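Local coordinates for transcription activator HlyU (Vibrio vulnificus, PDB 3JTH), which activates transcription, probably by binding DNA as a dimer with the winged helix-turn-helix fold of the ArsR family, at residues Lys18-Glu23 against Lys85-Leu90; Gln27-Leu32 against Asp63-Thr68. All blocks are in the same frame, centred on the assembly; numbering follows the deposited sequence.

Interaction 1 (Lys18-Glu23 against Lys85-Leu90)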
loop_
_atom_site.group_PDB
_atom_site.type_symbol
_atom_site.label_atom_id
_atom_site.label_comp_id
_atom_site.label_asym_id
_atom_site.label_seq_id
_atom_site.Cartn_x
_atom_site.Cartn_y
_atom_site.Cartn_z
ATOM N N LYS A 18 -1.746 4.980 -2.714
ATOM C CA LYS A 18 -1.368 5.576 -3.987
ATOM C C LYS A 18 -0.124 6.433 -3.839
ATOM O O LYS A 18 0.726 6.464 -4.725
ATOM C CB LYS A 18 -2.509 6.442 -4.532
ATOM C CG LYS A 18 -3.666 5.657 -5.125
ATOM C CD LYS A 18 -4.771 6.584 -5.619
ATOM C CE LYS A 18 -5.914 5.793 -6.247
ATOM N NZ LYS A 18 -7.004 6.677 -6.741
ATOM N N ALA A 19 -0.023 7.140 -2.725
ATOM C CA ALA A 19 1.133 7.994 -2.494
ATOM C C ALA A 19 2.402 7.161 -2.388
ATOM O O ALA A 19 3.471 7.599 -2.804
ATOM C CB ALA A 19 0.949 8.804 -1.226
HETATM N N MSE A 20 2.276 5.951 -1.848
HETATM C CA MSE A 20 3.421 5.068 -1.661
HETATM C C MSE A 20 3.755 4.165 -2.845
HETATM O O MSE A 20 4.906 3.761 -3.019
HETATM C CB MSE A 20 3.195 4.189 -0.429
HETATM C CG MSE A 20 3.139 4.941 0.891
HETATM SE SE MSE A 20 2.661 3.755 2.357
HETATM C CE MSE A 20 4.360 2.814 2.494
ATOM N N ALA A 21 2.760 3.857 -3.666
ATOM C CA ALA A 21 2.957 2.946 -4.790
ATOM C C ALA A 21 3.775 3.456 -5.980
ATOM O O ALA A 21 3.259 3.611 -7.082
ATOM C CB ALA A 21 1.596 2.440 -5.274
ATOM N N ASN A 22 5.059 3.690 -5.747
ATOM C CA ASN A 22 5.994 4.127 -6.777
ATOM C C ASN A 22 7.390 3.713 -6.297
ATOM O O ASN A 22 7.782 4.009 -5.176
ATOM C CB ASN A 22 5.948 5.647 -6.973
ATOM C CG ASN A 22 7.058 6.146 -7.889
ATOM O OD1 ASN A 22 6.917 6.147 -9.114
ATOM N ND2 ASN A 22 8.173 6.550 -7.301
ATOM N N GLU A 23 8.135 3.025 -7.146
ATOM C CA GLU A 23 9.465 2.564 -6.791
ATOM C C GLU A 23 10.380 3.575 -6.094
ATOM O O GLU A 23 10.819 3.355 -4.958
ATOM C CB GLU A 23 10.163 2.040 -8.041
ATOM C CG GLU A 23 9.516 0.798 -8.610
ATOM C CD GLU A 23 10.021 0.485 -9.998
ATOM O OE1 GLU A 23 9.749 1.283 -10.914
ATOM O OE2 GLU A 23 10.696 -0.552 -10.165
ATOM N N LYS A 85 4.753 6.107 8.417
ATOM C CA LYS A 85 5.769 5.591 9.328
ATOM C C LYS A 85 5.474 4.140 9.700
ATOM O O LYS A 85 6.373 3.300 9.694
ATOM C CB LYS A 85 5.853 6.438 10.607
ATOM C CG LYS A 85 6.573 7.780 10.454
ATOM C CD LYS A 85 6.540 8.580 11.763
ATOM C CE LYS A 85 7.273 9.914 11.630
ATOM N NZ LYS A 85 7.127 10.750 12.857
ATOM N N ALA A 86 4.216 3.851 10.026
ATOM C CA ALA A 86 3.803 2.502 10.400
ATOM C C ALA A 86 3.871 1.519 9.223
ATOM O O ALA A 86 4.388 0.408 9.358
ATOM C CB ALA A 86 2.392 2.541 10.975
HETATM N N MSE A 87 3.342 1.917 8.071
HETATM C CA MSE A 87 3.383 1.059 6.889
HETATM C C MSE A 87 4.838 0.810 6.507
HETATM O O MSE A 87 5.207 -0.301 6.127
HETATM C CB MSE A 87 2.651 1.712 5.712
HETATM C CG MSE A 87 1.138 1.514 5.715
HETATM SE SE MSE A 87 0.578 -0.344 5.504
HETATM C CE MSE A 87 2.075 -1.018 4.480
ATOM N N ILE A 88 5.663 1.845 6.618
ATOM C CA ILE A 88 7.071 1.697 6.289
ATOM C C ILE A 88 7.727 0.748 7.283
ATOM O O ILE A 88 8.499 -0.123 6.892
ATOM C CB ILE A 88 7.802 3.070 6.273
ATOM C CG1 ILE A 88 7.416 3.843 5.003
ATOM C CG2 ILE A 88 9.311 2.884 6.292
ATOM C CD1 ILE A 88 7.754 3.108 3.683
ATOM N N LYS A 89 7.412 0.908 8.565
ATOM C CA LYS A 89 7.979 0.034 9.587
ATOM C C LYS A 89 7.619 -1.423 9.272
ATOM O O LYS A 89 8.451 -2.313 9.404
ATOM C CB LYS A 89 7.449 0.436 10.975
ATOM C CG LYS A 89 8.094 -0.275 12.161
ATOM C CD LYS A 89 7.764 0.444 13.476
ATOM C CE LYS A 89 8.458 -0.185 14.691
ATOM N NZ LYS A 89 7.711 -1.330 15.294
ATOM N N LEU A 90 6.379 -1.662 8.857
ATOM C CA LEU A 90 5.936 -3.013 8.536
ATOM C C LEU A 90 6.606 -3.540 7.269
ATOM O O LEU A 90 7.000 -4.707 7.200
ATOM C CB LEU A 90 4.418 -3.048 8.356
ATOM C CG LEU A 90 3.861 -4.369 7.817
ATOM C CD1 LEU A 90 4.043 -5.450 8.867
ATOM C CD2 LEU A 90 2.384 -4.212 7.456
#
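The side chains that meet here, M20 against M87 and I88, hold no ring, amide or carboxylate, so no flat face or edge is offered and the contact is read from methyl and methylene positions. It joins the end of helix 2-20 to helix 82-94, the first and last helices of this chain, which flank the winged helix-turn-helix of an ArsR-family protein. M20 and M87 are both selenomethionine in this crystal. M20 is the bridging residue: its chain runs out nearly straight (chi2 174°) and bends at its last bond (chi3 74°), which carries the methyl CE into the notch between the two residues of helix 82-94. There CE lies 3.6 Å from I88 CD1 and 3.8 Å from M87 CB, and the directions from CE to those two carbons open at about 100°, so the methyl is held from two quite different sides.

M87 offers its root, CB, to M20, while the rest of its chain turns off through bends at chi2 and chi3; M87 also packs on M87 of the second subunit. I88 does the reverse: its CB projects along the flank of the helix, and the CG1-CD1 arm reaches across to M20. L26 and L29 of helix 23-31 pack on both M20 and I88, and V84 and L91 add to the cover of M20. All three touching residues are buried, M87 with the second subunit contributing to its cover.

Just beyond M20 the chain reverses through an inverse gamma turn centred on A21, in which N22 N donates to M20 O at 2.7 Å; N22 then serves as N-cap of helix 23-31. R25 of that helix hydrogen-bonds A19 O through NE. Next to the methyl, the selenium also takes part, with M20 SE lying 3.9 Å from M87 CB.

Interaction 2 (Gln27-Leu32 against Asp63-Thr68)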
loop_
_atom_site.group_PDB
_atom_site.type_symbol
_atom_site.label_atom_id
_atom_site.label_comp_id
_atom_site.label_asym_id
_atom_site.label_seq_id
_atom_site.Cartn_x
_atom_site.Cartn_y
_atom_site.Cartn_z
ATOM N N GLN A 27 11.444 3.733 -2.067
ATOM C CA GLN A 27 12.836 3.581 -1.675
ATOM C C GLN A 27 13.232 4.737 -0.765
ATOM O O GLN A 27 13.918 4.553 0.235
ATOM C CB GLN A 27 13.729 3.538 -2.915
ATOM C CG GLN A 27 13.478 2.317 -3.786
ATOM C CD GLN A 27 14.308 2.317 -5.066
ATOM O OE1 GLN A 27 14.067 1.519 -5.975
ATOM N NE2 GLN A 27 15.287 3.210 -5.140
ATOM N N ILE A 28 12.778 5.932 -1.118
ATOM C CA ILE A 28 13.070 7.122 -0.337
ATOM C C ILE A 28 12.388 7.026 1.024
ATOM O O ILE A 28 12.998 7.302 2.054
ATOM C CB ILE A 28 12.573 8.390 -1.055
ATOM C CG1 ILE A 28 13.422 8.640 -2.307
ATOM C CG2 ILE A 28 12.618 9.570 -0.100
ATOM C CD1 ILE A 28 12.827 9.679 -3.245
ATOM N N LEU A 29 11.118 6.644 1.025
ATOM C CA LEU A 29 10.391 6.520 2.280
ATOM C C LEU A 29 11.050 5.477 3.187
ATOM O O LEU A 29 11.187 5.691 4.392
ATOM C CB LEU A 29 8.946 6.132 1.993
ATOM C CG LEU A 29 8.111 7.248 1.348
ATOM C CD1 LEU A 29 6.792 6.678 0.851
ATOM C CD2 LEU A 29 7.895 8.365 2.358
ATOM N N CYS A 30 11.458 4.354 2.600
ATOM C CA CYS A 30 12.091 3.284 3.358
ATOM C C CYS A 30 13.398 3.770 3.983
ATOM O O CYS A 30 13.698 3.446 5.134
ATOM C CB CYS A 30 12.350 2.083 2.442
ATOM S SG CYS A 30 10.857 1.443 1.623
HETATM N N MSE A 31 14.164 4.554 3.224
HETATM C CA MSE A 31 15.435 5.091 3.688
HETATM C C MSE A 31 15.272 6.058 4.843
HETATM O O MSE A 31 16.191 6.225 5.656
HETATM C CB MSE A 31 16.160 5.812 2.547
HETATM C CG MSE A 31 16.816 4.891 1.542
HETATM SE SE MSE A 31 18.084 3.700 2.393
HETATM C CE MSE A 31 19.373 5.023 2.972
ATOM N N LEU A 32 14.111 6.706 4.909
ATOM C CA LEU A 32 13.844 7.675 5.968
ATOM C C LEU A 32 13.242 7.020 7.190
ATOM O O LEU A 32 12.836 7.705 8.123
ATOM C CB LEU A 32 12.915 8.798 5.468
ATOM C CG LEU A 32 13.507 9.570 4.283
ATOM C CD1 LEU A 32 12.584 10.690 3.822
ATOM C CD2 LEU A 32 14.853 10.126 4.708
ATOM N N ASP A 63 2.346 15.514 -0.750
ATOM C CA ASP A 63 1.416 14.565 -0.149
ATOM C C ASP A 63 1.644 14.488 1.367
ATOM O O ASP A 63 1.057 13.652 2.046
ATOM C CB ASP A 63 1.591 13.179 -0.775
ATOM C CG ASP A 63 0.275 12.430 -0.913
ATOM O OD1 ASP A 63 -0.468 12.705 -1.882
ATOM O OD2 ASP A 63 -0.026 11.576 -0.049
ATOM N N GLY A 64 2.503 15.365 1.878
ATOM C CA GLY A 64 2.791 15.410 3.300
ATOM C C GLY A 64 3.317 14.131 3.917
ATOM O O GLY A 64 3.001 13.836 5.069
ATOM N N LEU A 65 4.113 13.368 3.173
ATOM C CA LEU A 65 4.670 12.122 3.699
ATOM C C LEU A 65 6.083 12.311 4.252
ATOM O O LEU A 65 6.604 11.449 4.958
ATOM C CB LEU A 65 4.681 11.032 2.618
ATOM C CG LEU A 65 3.327 10.461 2.178
ATOM C CD1 LEU A 65 3.543 9.343 1.171
ATOM C CD2 LEU A 65 2.564 9.938 3.386
ATOM N N VAL A 66 6.695 13.443 3.930
ATOM C CA VAL A 66 8.044 13.748 4.388
ATOM C C VAL A 66 8.135 15.220 4.749
ATOM O O VAL A 66 7.422 16.039 4.176
ATOM C CB VAL A 66 9.084 13.440 3.281
ATOM C CG1 VAL A 66 10.457 13.952 3.683
ATOM C CG2 VAL A 66 9.139 11.941 3.025
ATOM N N THR A 67 8.994 15.553 5.711
ATOM C CA THR A 67 9.180 16.940 6.125
ATOM C C THR A 67 10.658 17.273 6.070
ATOM O O THR A 67 11.484 16.411 5.778
ATOM C CB THR A 67 8.696 17.202 7.565
ATOM O OG1 THR A 67 7.731 16.218 7.940
ATOM C CG2 THR A 67 8.042 18.565 7.648
ATOM N N THR A 68 10.996 18.521 6.360
ATOM C CA THR A 68 12.388 18.938 6.328
ATOM C C THR A 68 12.811 19.600 7.630
ATOM O O THR A 68 11.971 19.922 8.481
ATOM C CB THR A 68 12.647 19.923 5.169
ATOM O OG1 THR A 68 11.748 21.032 5.274
ATOM C CG2 THR A 68 12.430 19.241 3.828
#
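V66 rests one methyl, CG2, in the shallow groove over L29 CD2 and L32 CD1, carried by two leucines one helical turn apart at the end of helix 23-31. CG2 lies 3.8 Å from L29 CD2 and 3.8 Å from L32 CD1; seen from CG2, the two leucine methyls stand about 90° apart, and CD2 of L29 is 5.4 Å from CD1 of L32, too close for CG2 to pass between them. The fit is reciprocal. L32 CD1 bears on both branches of V66, its second approach being 3.9 Å to V66 CG1, and L29 CD2 rests over V66 CG2 and, more loosely at 4.2 Å, over L65 CB. The valine torsion (chi1 172°) sets CG1 anti to the backbone N and leaves CG2 beside it, where it meets both leucines.

The contact seats the first strand of the wing, 66-69, on helix 23-31. L65 and V66 are delivered by a Schellman motif that ends helix 50-62, where G64 with its positive phi is the C-prime residue. L79 of the partner strand 76-79 also packs on L29 and L32, while Y77 covers V66.

Every atom touching across this interface is an aliphatic carbon and all four residues are buried, which is consistent with shape fit and burial, with no directional bond between the two segments, governing how helix and strand sit.

How the interactions relate
Both interactions are buried and wholly apolar; their centres lie 9 Å apart, and they touch each other directly. L29 joins them: its CB lies 3.7 Å from I88 CD1 and its CD1 4.0 Å from M20 CG, while A19 CB meets L65 CD1 at 3.6 Å. They hold different elements, however. Interaction 1 pairs two helices, with helix 82-94 at the dimer interface; interaction 2 lies between a helix and the wing strand, and its four touching residues do not pack on the second subunit, although Q27 and C30 of the same helix do. The chemistry differs in the side chains used: two selenomethionines and an isoleucine in the first, leucines and a valine in the second.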